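Local coordinates for protein C-type lectin domain family 4 member F (Mus musculus, PDB 6JJJ) that acts as a Kupffer cell receptor with affinity for galactose and fucose, through a calcium-binding C-type lectin domain, and could be involved in endocytosis, at residues A[114-119]-A[134-139]; A[82-87]-A[127-132]; A[60-65]-A[93-98]; A[49-54]-A[144-149]. All coordinates share one frame; numbering follows the deposited sequence.

Contact 1. Residues A[114-119]-A[134-139]; sequences QPDNWR and QWNDMA. With CA (calcium ion), chain H; CA (calcium ion), chain G.
Asp116 and Asp137 cross obliquely at one calcium ion, their carboxylate planes 49° apart. Asp116 OD1 lies 2.5 Å from the calcium. Asp137 chelates the same ion with OD1 at 2.8 Å and its own backbone O at 2.6 Å. Its CG sits between the backbone N and the carbonyl carbon (chi1 69°), which folds the carboxylate back beside that carbonyl. Asn136 OD1, from strand 135-138, lies 2.5 Å from the same calcium. Glu126 OE1 and a water complete the set, and the water also donates to Asp116 OD2. The far oxygen, Asp137 OD2, accepts a bent hydrogen bond from Asn117 N (2.8 Å, 130° at the hydrogen), on its syn lone pair. Asn117 OD1 turns to the second calcium. Gln114, cis-Pro115 and Asp116 form the QPD motif of galactose-type C-type lectins, and Trp135 to Asp137 form the WND motif. The close carboxylate oxygens of Asp116 and Asp137 would repel each other, so this pairing probably depends on the calcium between them.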
loop_
_atom_site.group_PDB
_atom_site.type_symbol
_atom_site.label_atom_id
_atom_site.label_comp_id
_atom_site.label_asym_id
_atom_site.label_seq_id
_atom_site.Cartn_x
_atom_site.Cartn_y
_atom_site.Cartn_z
ATOM N N GLN A 114 -15.465 0.968 -35.452
ATOM C CA GLN A 114 -15.685 1.883 -34.338
ATOM C C GLN A 114 -14.685 3.025 -34.478
ATOM O O GLN A 114 -13.553 2.774 -34.907
ATOM C CB GLN A 114 -15.496 1.164 -32.997
ATOM C CG GLN A 114 -16.338 1.693 -31.843
ATOM C CD GLN A 114 -17.826 1.685 -32.134
ATOM O OE1 GLN A 114 -18.366 2.651 -32.670
ATOM N NE2 GLN A 114 -18.496 0.594 -31.782
ATOM N N PRO A 115 -15.055 4.266 -34.130
ATOM C CA PRO A 115 -16.345 4.712 -33.586
ATOM C C PRO A 115 -17.476 4.736 -34.612
ATOM O O PRO A 115 -17.237 4.938 -35.802
ATOM C CB PRO A 115 -16.046 6.136 -33.092
ATOM C CG PRO A 115 -14.925 6.605 -33.974
ATOM C CD PRO A 115 -14.092 5.380 -34.267
ATOM N N ASP A 116 -18.707 4.537 -34.135
ATOM C CA ASP A 116 -19.883 4.579 -34.989
ATOM C C ASP A 116 -20.777 5.779 -34.722
ATOM O O ASP A 116 -21.556 6.156 -35.602
ATOM C CB ASP A 116 -20.710 3.295 -34.817
ATOM C CG ASP A 116 -21.117 3.055 -33.377
ATOM O OD1 ASP A 116 -20.702 3.849 -32.506
ATOM O OD2 ASP A 116 -21.838 2.067 -33.114
ATOM N N ASN A 117 -20.689 6.382 -33.538
ATOM C CA ASN A 117 -21.509 7.540 -33.190
ATOM C C ASN A 117 -22.992 7.190 -33.266
ATOM O O ASN A 117 -23.805 7.946 -33.804
ATOM C CB ASN A 117 -21.188 8.739 -34.084
ATOM C CG ASN A 117 -21.582 10.054 -33.448
ATOM O OD1 ASN A 117 -21.482 10.220 -32.231
ATOM N ND2 ASN A 117 -22.037 10.999 -34.266
ATOM N N TRP A 118 -23.344 6.023 -32.730
ATOM C CA TRP A 118 -24.702 5.512 -32.845
ATOM C C TRP A 118 -25.691 6.485 -32.212
ATOM O O TRP A 118 -25.377 7.187 -31.248
ATOM C CB TRP A 118 -24.793 4.143 -32.172
ATOM C CG TRP A 118 -25.994 3.350 -32.552
ATOM C CD1 TRP A 118 -26.266 2.808 -33.775
ATOM C CD2 TRP A 118 -27.089 2.991 -31.701
ATOM N NE1 TRP A 118 -27.464 2.138 -33.739
ATOM C CE2 TRP A 118 -27.990 2.236 -32.477
ATOM C CE3 TRP A 118 -27.395 3.237 -30.360
ATOM C CZ2 TRP A 118 -29.178 1.727 -31.958
ATOM C CZ3 TRP A 118 -28.576 2.729 -29.845
ATOM C CH2 TRP A 118 -29.451 1.983 -30.642
ATOM N N ARG A 119 -26.895 6.532 -32.775
ATOM C CA ARG A 119 -27.950 7.404 -32.271
ATOM C C ARG A 119 -28.778 6.621 -31.257
ATOM O O ARG A 119 -29.460 5.656 -31.616
ATOM C CB ARG A 119 -28.825 7.917 -33.413
ATOM C CG ARG A 119 -29.712 9.102 -33.042
ATOM C CD ARG A 119 -31.091 8.686 -32.539
ATOM N NE ARG A 119 -31.911 9.856 -32.221
ATOM C CZ ARG A 119 -33.096 9.808 -31.620
ATOM N NH1 ARG A 119 -33.617 8.642 -31.264
ATOM N NH2 ARG A 119 -33.760 10.929 -31.371
ATOM N N GLN A 134 -11.589 -3.221 -26.344
ATOM C CA GLN A 134 -11.172 -2.219 -27.310
ATOM C C GLN A 134 -12.160 -1.070 -27.166
ATOM O O GLN A 134 -13.280 -1.253 -26.680
ATOM C CB GLN A 134 -11.141 -2.794 -28.731
ATOM C CG GLN A 134 -10.061 -3.877 -28.939
ATOM C CD GLN A 134 -9.677 -4.049 -30.397
ATOM O OE1 GLN A 134 -10.517 -3.933 -31.285
ATOM N NE2 GLN A 134 -8.422 -4.416 -30.642
ATOM N N TRP A 135 -11.740 0.118 -27.579
ATOM C CA TRP A 135 -12.543 1.304 -27.326
ATOM C C TRP A 135 -13.899 1.213 -28.020
ATOM O O TRP A 135 -14.074 0.505 -29.013
ATOM C CB TRP A 135 -11.821 2.557 -27.806
ATOM C CG TRP A 135 -10.512 2.779 -27.154
ATOM C CD1 TRP A 135 -9.987 2.081 -26.109
ATOM C CD2 TRP A 135 -9.549 3.776 -27.499
ATOM N NE1 TRP A 135 -8.752 2.580 -25.782
ATOM C CE2 TRP A 135 -8.460 3.623 -26.620
ATOM C CE3 TRP A 135 -9.500 4.784 -28.466
ATOM C CZ2 TRP A 135 -7.335 4.440 -26.678
ATOM C CZ3 TRP A 135 -8.383 5.593 -28.524
ATOM C CH2 TRP A 135 -7.315 5.418 -27.635
ATOM N N ASN A 136 -14.869 1.942 -27.473
ATOM C CA ASN A 136 -16.163 2.117 -28.121
ATOM C C ASN A 136 -16.724 3.462 -27.686
ATOM O O ASN A 136 -16.796 3.742 -26.486
ATOM C CB ASN A 136 -17.144 0.998 -27.757
ATOM C CG ASN A 136 -18.562 1.299 -28.215
ATOM O OD1 ASN A 136 -18.775 1.830 -29.306
ATOM N ND2 ASN A 136 -19.539 0.965 -27.376
ATOM N N ASP A 137 -17.088 4.305 -28.650
ATOM C CA ASP A 137 -17.753 5.556 -28.309
ATOM C C ASP A 137 -19.175 5.256 -27.841
ATOM O O ASP A 137 -19.827 4.328 -28.327
ATOM C CB ASP A 137 -17.745 6.526 -29.493
ATOM C CG ASP A 137 -18.621 6.082 -30.642
ATOM O OD1 ASP A 137 -18.898 4.874 -30.776
ATOM O OD2 ASP A 137 -19.023 6.969 -31.423
ATOM N N MET A 138 -19.646 6.032 -26.867
ATOM C CA MET A 138 -20.860 5.690 -26.141
ATOM C C MET A 138 -21.592 6.964 -25.752
ATOM O O MET A 138 -21.013 8.052 -25.716
ATOM C CB MET A 138 -20.521 4.851 -24.897
ATOM C CG MET A 138 -21.705 4.440 -24.056
ATOM S SD MET A 138 -22.856 3.418 -25.004
ATOM C CE MET A 138 -24.258 3.367 -23.895
ATOM N N ALA A 139 -22.883 6.813 -25.464
ATOM C CA ALA A 139 -23.674 7.929 -24.968
ATOM C C ALA A 139 -23.151 8.355 -23.603
ATOM O O ALA A 139 -23.029 7.537 -22.687
ATOM C CB ALA A 139 -25.147 7.537 -24.875
HETATM CA CA CA H . -20.781 2.863 -30.258
HETATM CA CA CA G . -19.133 11.510 -31.312
HETATM O O HOH W 1 -21.931 0.895 -30.416
#

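Contact 2. Residues A[82-87]-A[127-132]; sequences IGLTDQ and DCVHVR. With CA (calcium ion), chain G.
Asp86 and Asp127 reach one calcium ion by different first torsions. In Asp86, CG is tucked between the backbone N and the carbonyl carbon (chi1 67°). In Asp127, CG is anti to the carbonyl carbon (chi1 -60°). The side chains cross at about a right angle, with carboxylate planes 69° apart. Asp86 chelates with OD1 and OD2, each 2.3 Å from the calcium. Asp127 OD1 also lies 2.3 Å from this calcium. Glu90, Asn117 and the carbonyl oxygen of Glu126 complete this site, a second calcium site beside the one that holds Asp116 and Asn136. Next to it, the Thr85 hydroxyl donates to Asp127 O, though the modelled length is too short to trust. The segments run antiparallel in the four-stranded sheet of the C-type lectin fold that borders the calcium sites. Asp127 and Cys128 both face Met138 of the next strand, a classic beta bulge. Farther along, Ile82 N donates to Val129 O at 2.9 Å. The tip of Ile82, CD1, packs 3.6 Å from Val129 CG1 and 3.5 Å from Val131 CG2. Leu84 lies alongside Val129, with CB 3.7 Å from CG2, and Trp135 touches Ile82, Leu84 and Val129.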
loop_
_atom_site.group_PDB
_atom_site.type_symbol
_atom_site.label_atom_id
_atom_site.label_comp_id
_atom_site.label_asym_id
_atom_site.label_seq_id
_atom_site.Cartn_x
_atom_site.Cartn_y
_atom_site.Cartn_z
ATOM N N ILE A 82 -13.211 6.299 -20.169
ATOM C CA ILE A 82 -11.884 6.894 -20.243
ATOM C C ILE A 82 -12.025 8.321 -20.761
ATOM O O ILE A 82 -13.106 8.761 -21.156
ATOM C CB ILE A 82 -10.919 6.079 -21.128
ATOM C CG1 ILE A 82 -11.567 5.735 -22.468
ATOM C CG2 ILE A 82 -10.488 4.806 -20.407
ATOM C CD1 ILE A 82 -10.604 5.140 -23.473
ATOM N N GLY A 83 -10.902 9.036 -20.777
ATOM C CA GLY A 83 -10.906 10.467 -21.005
ATOM C C GLY A 83 -10.908 10.929 -22.447
ATOM O O GLY A 83 -10.362 11.995 -22.752
ATOM N N LEU A 84 -11.513 10.153 -23.340
ATOM C CA LEU A 84 -11.618 10.518 -24.745
ATOM C C LEU A 84 -13.035 10.982 -25.065
ATOM O O LEU A 84 -14.007 10.525 -24.459
ATOM C CB LEU A 84 -11.245 9.338 -25.643
ATOM C CG LEU A 84 -10.776 9.678 -27.059
ATOM C CD1 LEU A 84 -9.541 10.563 -27.030
ATOM C CD2 LEU A 84 -10.506 8.406 -27.855
ATOM N N THR A 85 -13.138 11.913 -26.012
ATOM C CA THR A 85 -14.440 12.427 -26.417
ATOM C C THR A 85 -14.290 13.353 -27.618
ATOM O O THR A 85 -13.289 14.063 -27.752
ATOM C CB THR A 85 -15.128 13.177 -25.264
ATOM O OG1 THR A 85 -16.321 13.812 -25.744
ATOM C CG2 THR A 85 -14.194 14.226 -24.669
ATOM N N ASP A 86 -15.313 13.347 -28.471
ATOM C CA ASP A 86 -15.433 14.246 -29.614
ATOM C C ASP A 86 -16.641 15.152 -29.398
ATOM O O ASP A 86 -17.387 15.479 -30.319
ATOM C CB ASP A 86 -15.547 13.475 -30.929
ATOM C CG ASP A 86 -16.837 12.690 -31.048
ATOM O OD1 ASP A 86 -17.607 12.643 -30.066
ATOM O OD2 ASP A 86 -17.081 12.113 -32.131
ATOM N N GLN A 87 -16.848 15.548 -28.150
ATOM C CA GLN A 87 -17.972 16.381 -27.745
ATOM C C GLN A 87 -17.947 17.758 -28.375
ATOM O O GLN A 87 -18.705 17.989 -29.318
ATOM C CB GLN A 87 -17.958 16.451 -26.227
ATOM C CG GLN A 87 -19.022 17.271 -25.568
ATOM C CD GLN A 87 -18.903 17.186 -24.061
ATOM O OE1 GLN A 87 -19.798 16.680 -23.393
ATOM N NE2 GLN A 87 -17.780 17.638 -23.525
ATOM N N ASP A 127 -20.496 10.422 -27.736
ATOM C CA ASP A 127 -19.354 11.326 -27.657
ATOM C C ASP A 127 -18.430 10.997 -26.487
ATOM O O ASP A 127 -17.637 11.849 -26.073
ATOM C CB ASP A 127 -19.816 12.780 -27.545
ATOM C CG ASP A 127 -20.644 13.217 -28.725
ATOM O OD1 ASP A 127 -20.392 12.717 -29.838
ATOM O OD2 ASP A 127 -21.538 14.068 -28.541
ATOM N N CYS A 128 -18.516 9.789 -25.940
ATOM C CA CYS A 128 -17.677 9.383 -24.824
ATOM C C CYS A 128 -17.242 7.945 -25.047
ATOM O O CYS A 128 -17.965 7.150 -25.655
ATOM C CB CYS A 128 -18.409 9.530 -23.482
ATOM S SG CYS A 128 -18.690 11.259 -22.991
ATOM N N VAL A 129 -16.041 7.624 -24.571
ATOM C CA VAL A 129 -15.395 6.350 -24.858
ATOM C C VAL A 129 -15.221 5.555 -23.573
ATOM O O VAL A 129 -14.786 6.097 -22.552
ATOM C CB VAL A 129 -14.029 6.558 -25.546
ATOM C CG1 VAL A 129 -13.361 5.223 -25.823
ATOM C CG2 VAL A 129 -14.194 7.369 -26.821
ATOM N N HIS A 130 -15.547 4.265 -23.630
ATOM C CA HIS A 130 -15.234 3.324 -22.562
ATOM C C HIS A 130 -14.459 2.154 -23.161
ATOM O O HIS A 130 -14.284 2.058 -24.381
ATOM C CB HIS A 130 -16.501 2.850 -21.836
ATOM C CG HIS A 130 -17.505 2.178 -22.721
ATOM N ND1 HIS A 130 -18.844 2.112 -22.402
ATOM C CD2 HIS A 130 -17.370 1.536 -23.906
ATOM C CE1 HIS A 130 -19.491 1.465 -23.354
ATOM N NE2 HIS A 130 -18.620 1.103 -24.278
ATOM N N VAL A 131 -13.998 1.249 -22.298
ATOM C CA VAL A 131 -13.153 0.136 -22.726
ATOM C C VAL A 131 -13.624 -1.150 -22.063
ATOM O O VAL A 131 -13.786 -1.199 -20.839
ATOM C CB VAL A 131 -11.670 0.388 -22.377
ATOM C CG1 VAL A 131 -10.782 -0.700 -22.964
ATOM C CG2 VAL A 131 -11.238 1.766 -22.852
ATOM N N ARG A 132 -13.816 -2.198 -22.869
ATOM C CA ARG A 132 -13.959 -3.565 -22.379
ATOM C C ARG A 132 -12.786 -4.429 -22.821
ATOM O O ARG A 132 -12.094 -5.022 -21.987
ATOM C CB ARG A 132 -15.286 -4.162 -22.871
HETATM CA CA CA G . -19.133 11.510 -31.312
#

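Contact 3. Residues A[60-65]-A[93-98]; sequences ASVTSQ and WRWVDG
The Trp95 indole takes the backbone of Ser61 and Val62 over one face. Ser61 CA stands 4.0 Å from the centroid of the six-membered ring of Trp95, only 17° off the ring normal, so its C-H makes a CH-pi contact. Over the same face, Ser61 CB is 3.9 Å and Val62 N 4.0 Å above the Trp95 ring plane, both offset toward the rim. The Val62 and Trp95 side chains cross at about a right angle, with Val62 CG2 3.4 Å from Trp95 CZ2. Ala60 O comes in obliquely, 3.6 Å from Trp95 CZ3. Two other aromatic rings touch the indole: Phe101 meets it edge-to-face, and the Trp135 ring is nearly perpendicular to it.

Ser61 also carries the polar part of the contact. Asp97 CG lies between its backbone N and carbonyl carbon (chi1 62°), which brings the carboxylate to Ser61. The Ser61 hydroxyl donates to Asp97 OD2, although the modelled length is too short to be reliable. Asp97 OD1 accepts the backbone N of Thr99.

Ala60 also shares backbone hydrogen bonds with Gly83 and Val147, and strand 94-95 pairs with strand 80-85. The contact belongs to the buried aromatic core of the C-type lectin domain, where the loop leading into helix 65-75 packs against the edge strand of the sheet nearer the calcium sites.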
loop_
_atom_site.group_PDB
_atom_site.type_symbol
_atom_site.label_atom_id
_atom_site.label_comp_id
_atom_site.label_asym_id
_atom_site.label_seq_id
_atom_site.Cartn_x
_atom_site.Cartn_y
_atom_site.Cartn_z
ATOM N N ALA A 60 -8.218 8.204 -17.431
ATOM C CA ALA A 60 -6.965 7.692 -17.970
ATOM C C ALA A 60 -6.847 7.948 -19.468
ATOM O O ALA A 60 -7.842 8.006 -20.196
ATOM C CB ALA A 60 -6.854 6.191 -17.690
ATOM N N SER A 61 -5.601 8.079 -19.920
ATOM C CA SER A 61 -5.243 8.223 -21.326
ATOM C C SER A 61 -4.380 7.036 -21.745
ATOM O O SER A 61 -4.117 6.125 -20.957
ATOM C CB SER A 61 -4.502 9.542 -21.566
ATOM O OG SER A 61 -5.165 10.623 -20.933
ATOM N N VAL A 62 -3.918 7.056 -22.995
ATOM C CA VAL A 62 -3.006 6.034 -23.505
ATOM C C VAL A 62 -1.883 6.721 -24.280
ATOM O O VAL A 62 -2.030 7.034 -25.467
ATOM C CB VAL A 62 -3.724 4.990 -24.373
ATOM C CG1 VAL A 62 -4.676 4.152 -23.525
ATOM C CG2 VAL A 62 -4.481 5.660 -25.513
ATOM N N THR A 63 -0.751 6.949 -23.617
ATOM C CA THR A 63 0.447 7.381 -24.325
ATOM C C THR A 63 1.114 6.235 -25.077
ATOM O O THR A 63 1.855 6.484 -26.034
ATOM C CB THR A 63 1.450 8.005 -23.350
ATOM O OG1 THR A 63 2.615 8.438 -24.068
ATOM C CG2 THR A 63 1.861 7.006 -22.276
ATOM N N SER A 64 0.864 4.992 -24.663
ATOM C CA SER A 64 1.484 3.816 -25.253
ATOM C C SER A 64 0.429 2.724 -25.398
ATOM O O SER A 64 -0.736 2.904 -25.028
ATOM C CB SER A 64 2.670 3.346 -24.402
ATOM O OG SER A 64 2.273 3.089 -23.064
ATOM N N GLN A 65 0.848 1.577 -25.935
ATOM C CA GLN A 65 -0.030 0.425 -26.117
ATOM C C GLN A 65 0.071 -0.576 -24.976
ATOM O O GLN A 65 -0.938 -1.180 -24.598
ATOM C CB GLN A 65 0.292 -0.282 -27.438
ATOM C CG GLN A 65 1.614 -1.034 -27.442
ATOM C CD GLN A 65 1.964 -1.592 -28.810
ATOM O OE1 GLN A 65 1.168 -1.515 -29.747
ATOM N NE2 GLN A 65 3.161 -2.156 -28.931
ATOM N N TRP A 93 -11.578 14.112 -31.864
ATOM C CA TRP A 93 -11.465 13.582 -30.516
ATOM C C TRP A 93 -10.303 14.275 -29.808
ATOM O O TRP A 93 -9.424 14.865 -30.440
ATOM C CB TRP A 93 -11.228 12.073 -30.535
ATOM C CG TRP A 93 -12.296 11.288 -31.232
ATOM C CD1 TRP A 93 -12.346 10.975 -32.558
ATOM C CD2 TRP A 93 -13.454 10.689 -30.636
ATOM N NE1 TRP A 93 -13.468 10.231 -32.828
ATOM C CE2 TRP A 93 -14.166 10.042 -31.664
ATOM C CE3 TRP A 93 -13.962 10.646 -29.334
ATOM C CZ2 TRP A 93 -15.356 9.359 -31.433
ATOM C CZ3 TRP A 93 -15.146 9.969 -29.107
ATOM C CH2 TRP A 93 -15.829 9.334 -30.150
ATOM N N ARG A 94 -10.298 14.188 -28.481
ATOM C CA ARG A 94 -9.208 14.767 -27.706
ATOM C C ARG A 94 -9.282 14.240 -26.282
ATOM O O ARG A 94 -10.370 14.008 -25.751
ATOM C CB ARG A 94 -9.269 16.301 -27.710
ATOM N N TRP A 95 -8.112 14.045 -25.680
ATOM C CA TRP A 95 -8.036 13.601 -24.297
ATOM C C TRP A 95 -8.359 14.758 -23.361
ATOM O O TRP A 95 -8.062 15.921 -23.649
ATOM C CB TRP A 95 -6.651 13.035 -23.982
ATOM C CG TRP A 95 -6.342 11.796 -24.763
ATOM C CD1 TRP A 95 -5.474 11.678 -25.808
ATOM C CD2 TRP A 95 -6.909 10.496 -24.563
ATOM N NE1 TRP A 95 -5.464 10.384 -26.272
ATOM C CE2 TRP A 95 -6.336 9.638 -25.523
ATOM C CE3 TRP A 95 -7.845 9.973 -23.665
ATOM C CZ2 TRP A 95 -6.669 8.289 -25.611
ATOM C CZ3 TRP A 95 -8.170 8.634 -23.752
ATOM C CH2 TRP A 95 -7.584 7.807 -24.718
ATOM N N VAL A 96 -8.990 14.429 -22.233
ATOM C CA VAL A 96 -9.393 15.462 -21.287
ATOM C C VAL A 96 -8.220 15.961 -20.457
ATOM O O VAL A 96 -8.267 17.089 -19.951
ATOM C CB VAL A 96 -10.518 14.928 -20.381
ATOM C CG1 VAL A 96 -10.006 13.791 -19.502
ATOM C CG2 VAL A 96 -11.108 16.046 -19.539
ATOM N N ASP A 97 -7.167 15.155 -20.301
ATOM C CA ASP A 97 -6.014 15.584 -19.517
ATOM C C ASP A 97 -5.131 16.561 -20.285
ATOM O O ASP A 97 -4.554 17.471 -19.680
ATOM C CB ASP A 97 -5.195 14.369 -19.077
ATOM C CG ASP A 97 -4.626 13.594 -20.248
ATOM O OD1 ASP A 97 -4.810 14.028 -21.405
ATOM O OD2 ASP A 97 -3.991 12.544 -20.010
ATOM N N GLY A 98 -5.015 16.393 -21.603
ATOM C CA GLY A 98 -4.168 17.258 -22.401
ATOM C C GLY A 98 -3.366 16.542 -23.470
ATOM O O GLY A 98 -2.979 17.149 -24.473
#

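Contact 4. Residues A[49-54]-A[144-149]; sequences EKFCTS and YPWVCK
A disulfide between Cys52 and Cys148 ties helix 45-54 to the last strand of the C-type lectin domain, one of the hallmark cross-links of this fold. The two SG atoms are 2.0 Å apart, and the bond has chi3 -79°. Both cysteines place SG anti to the carbonyl carbon, and both point toward the opposite segment.

Aromatic rings flank the bridge. The pyrrole side of Trp146 comes up to Cys52, with CD1 3.6 Å from SG, in an oblique sulfur-aromatic contact. Cys148 SG lies instead at the edge of the Phe51 ring, 4.0 Å from CD1. Phe51 and Trp146 also meet directly. Trp146 CZ2 stands over one face of the Phe51 ring, toward its rim, 3.7 Å from CG. The ring centroids are 5.4 Å apart with planes at 58°, an oblique pair. The contact holds no hydrogen bond; it is a covalent link surrounded by apolar packing.

The helix and strand 147-149 run at 34° to each other, with axes 8.7 Å apart at closest approach. Strand 147-151 lies between strands 34-38 and 58-59 in its sheet. Cys52 and Trp146 both touch Leu59 of strand 58-59. Phe51 meets Tyr37 of strand 34-38, and Trp146 also reaches Trp81 of strand 80-85.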
loop_
_atom_site.group_PDB
_atom_site.type_symbol
_atom_site.label_atom_id
_atom_site.label_comp_id
_atom_site.label_asym_id
_atom_site.label_seq_id
_atom_site.Cartn_x
_atom_site.Cartn_y
_atom_site.Cartn_z
ATOM N N GLU A 49 -15.682 12.213 -14.367
ATOM C CA GLU A 49 -14.584 13.168 -14.472
ATOM C C GLU A 49 -14.537 14.082 -13.255
ATOM O O GLU A 49 -13.453 14.379 -12.738
ATOM C CB GLU A 49 -14.724 13.979 -15.759
ATOM C CG GLU A 49 -13.744 15.137 -15.876
ATOM C CD GLU A 49 -12.292 14.687 -15.914
ATOM O OE1 GLU A 49 -12.036 13.467 -15.844
ATOM O OE2 GLU A 49 -11.406 15.563 -16.004
ATOM N N LYS A 50 -15.701 14.533 -12.779
ATOM C CA LYS A 50 -15.741 15.325 -11.556
ATOM C C LYS A 50 -15.055 14.591 -10.407
ATOM O O LYS A 50 -14.400 15.212 -9.561
ATOM C CB LYS A 50 -17.189 15.659 -11.194
ATOM C CG LYS A 50 -17.925 16.490 -12.239
ATOM C CD LYS A 50 -17.696 17.983 -12.003
ATOM C CE LYS A 50 -18.318 18.836 -13.099
ATOM N NZ LYS A 50 -19.798 18.674 -13.186
ATOM N N PHE A 51 -15.175 13.260 -10.373
ATOM C CA PHE A 51 -14.482 12.481 -9.351
ATOM C C PHE A 51 -12.972 12.547 -9.557
ATOM O O PHE A 51 -12.224 12.927 -8.649
ATOM C CB PHE A 51 -14.964 11.025 -9.368
ATOM C CG PHE A 51 -14.306 10.153 -8.326
ATOM C CD1 PHE A 51 -13.036 9.635 -8.528
ATOM C CD2 PHE A 51 -14.964 9.850 -7.143
ATOM C CE1 PHE A 51 -12.431 8.843 -7.569
ATOM C CE2 PHE A 51 -14.366 9.054 -6.183
ATOM C CZ PHE A 51 -13.098 8.549 -6.396
ATOM N N CYS A 52 -12.503 12.162 -10.749
ATOM C CA CYS A 52 -11.065 12.167 -11.013
ATOM C C CYS A 52 -10.464 13.546 -10.747
ATOM O O CYS A 52 -9.330 13.656 -10.264
ATOM C CB CYS A 52 -10.784 11.726 -12.449
ATOM S SG CYS A 52 -11.327 10.038 -12.888
ATOM N N THR A 53 -11.207 14.609 -11.067
ATOM C CA THR A 53 -10.740 15.958 -10.764
ATOM C C THR A 53 -10.638 16.158 -9.259
ATOM O O THR A 53 -9.626 16.658 -8.752
ATOM C CB THR A 53 -11.683 16.999 -11.370
ATOM O OG1 THR A 53 -13.025 16.723 -10.949
ATOM C CG2 THR A 53 -11.606 16.987 -12.886
ATOM N N SER A 54 -11.683 15.766 -8.524
ATOM C CA SER A 54 -11.667 15.932 -7.077
ATOM C C SER A 54 -10.397 15.345 -6.482
ATOM O O SER A 54 -9.798 15.926 -5.570
ATOM C CB SER A 54 -12.893 15.264 -6.452
ATOM O OG SER A 54 -12.741 13.855 -6.402
ATOM N N TYR A 144 -21.417 4.195 -16.582
ATOM C CA TYR A 144 -20.417 3.145 -16.507
ATOM C C TYR A 144 -19.432 3.447 -15.387
ATOM O O TYR A 144 -19.357 4.580 -14.900
ATOM C CB TYR A 144 -19.637 3.014 -17.822
ATOM C CG TYR A 144 -20.429 2.440 -18.968
ATOM C CD1 TYR A 144 -20.519 1.067 -19.156
ATOM C CD2 TYR A 144 -21.079 3.269 -19.869
ATOM C CE1 TYR A 144 -21.240 0.539 -20.205
ATOM C CE2 TYR A 144 -21.801 2.750 -20.919
ATOM C CZ TYR A 144 -21.878 1.385 -21.085
ATOM O OH TYR A 144 -22.599 0.870 -22.137
ATOM N N PRO A 145 -18.654 2.454 -14.949
ATOM C CA PRO A 145 -17.493 2.759 -14.096
ATOM C C PRO A 145 -16.409 3.443 -14.915
ATOM O O PRO A 145 -16.605 3.689 -16.110
ATOM C CB PRO A 145 -17.055 1.384 -13.578
ATOM C CG PRO A 145 -17.561 0.415 -14.607
ATOM C CD PRO A 145 -18.824 1.008 -15.185
ATOM N N TRP A 146 -15.268 3.752 -14.307
ATOM C CA TRP A 146 -14.256 4.551 -14.983
ATOM C C TRP A 146 -12.878 4.239 -14.416
ATOM O O TRP A 146 -12.727 3.438 -13.493
ATOM C CB TRP A 146 -14.549 6.045 -14.831
ATOM C CG TRP A 146 -14.441 6.505 -13.405
ATOM C CD1 TRP A 146 -13.328 6.989 -12.782
ATOM C CD2 TRP A 146 -15.481 6.508 -12.423
ATOM N NE1 TRP A 146 -13.614 7.302 -11.475
ATOM C CE2 TRP A 146 -14.930 7.014 -11.230
ATOM C CE3 TRP A 146 -16.829 6.132 -12.437
ATOM C CZ2 TRP A 146 -15.679 7.157 -10.065
ATOM C CZ3 TRP A 146 -17.571 6.276 -11.279
ATOM C CH2 TRP A 146 -16.995 6.782 -10.109
ATOM N N VAL A 147 -11.865 4.890 -14.982
ATOM C CA VAL A 147 -10.492 4.788 -14.498
ATOM C C VAL A 147 -9.857 6.174 -14.530
ATOM O O VAL A 147 -9.876 6.851 -15.563
ATOM C CB VAL A 147 -9.679 3.778 -15.335
ATOM C CG1 VAL A 147 -9.780 4.114 -16.817
ATOM C CG2 VAL A 147 -8.235 3.740 -14.871
ATOM N N CYS A 148 -9.282 6.586 -13.403
ATOM C CA CYS A 148 -8.551 7.842 -13.306
ATOM C C CYS A 148 -7.054 7.589 -13.445
ATOM O O CYS A 148 -6.561 6.503 -13.131
ATOM C CB CYS A 148 -8.814 8.541 -11.967
ATOM S SG CYS A 148 -10.549 8.781 -11.490
ATOM N N LYS A 149 -6.328 8.609 -13.907
ATOM C CA LYS A 149 -4.872 8.547 -13.988
ATOM C C LYS A 149 -4.262 9.764 -13.305
ATOM O O LYS A 149 -4.778 10.880 -13.419
ATOM C CB LYS A 149 -4.375 8.469 -15.444
ATOM C CG LYS A 149 -2.854 8.397 -15.565
ATOM C CD LYS A 149 -2.399 7.754 -16.869
ATOM C CE LYS A 149 -2.339 8.754 -18.015
ATOM N NZ LYS A 149 -1.743 8.149 -19.243
#

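How the contacts relate
Contacts 2, 3 and 4 are buried, while contact 1 is partly exposed at the calcium end of the domain. Contacts 1 and 2 share a calcium ion and hold neighbouring strands of one sheet: Asn136 pairs with His130 through the backbone, and Met138 probably with Cys128. Contact 3 continues this sheet, since Gly83 and Thr85 pair with Val96 and Arg94. Contact 4 joins helix 45-54 to the other sheet, and Ala60 bonded to Val147 joins it to contact 3. The chemistry changes along this path. Oxygen ligands and calcium dominate contact 1, metal and apolar packing share contact 2, a tryptophan face carries contact 3, and a disulfide contact 4.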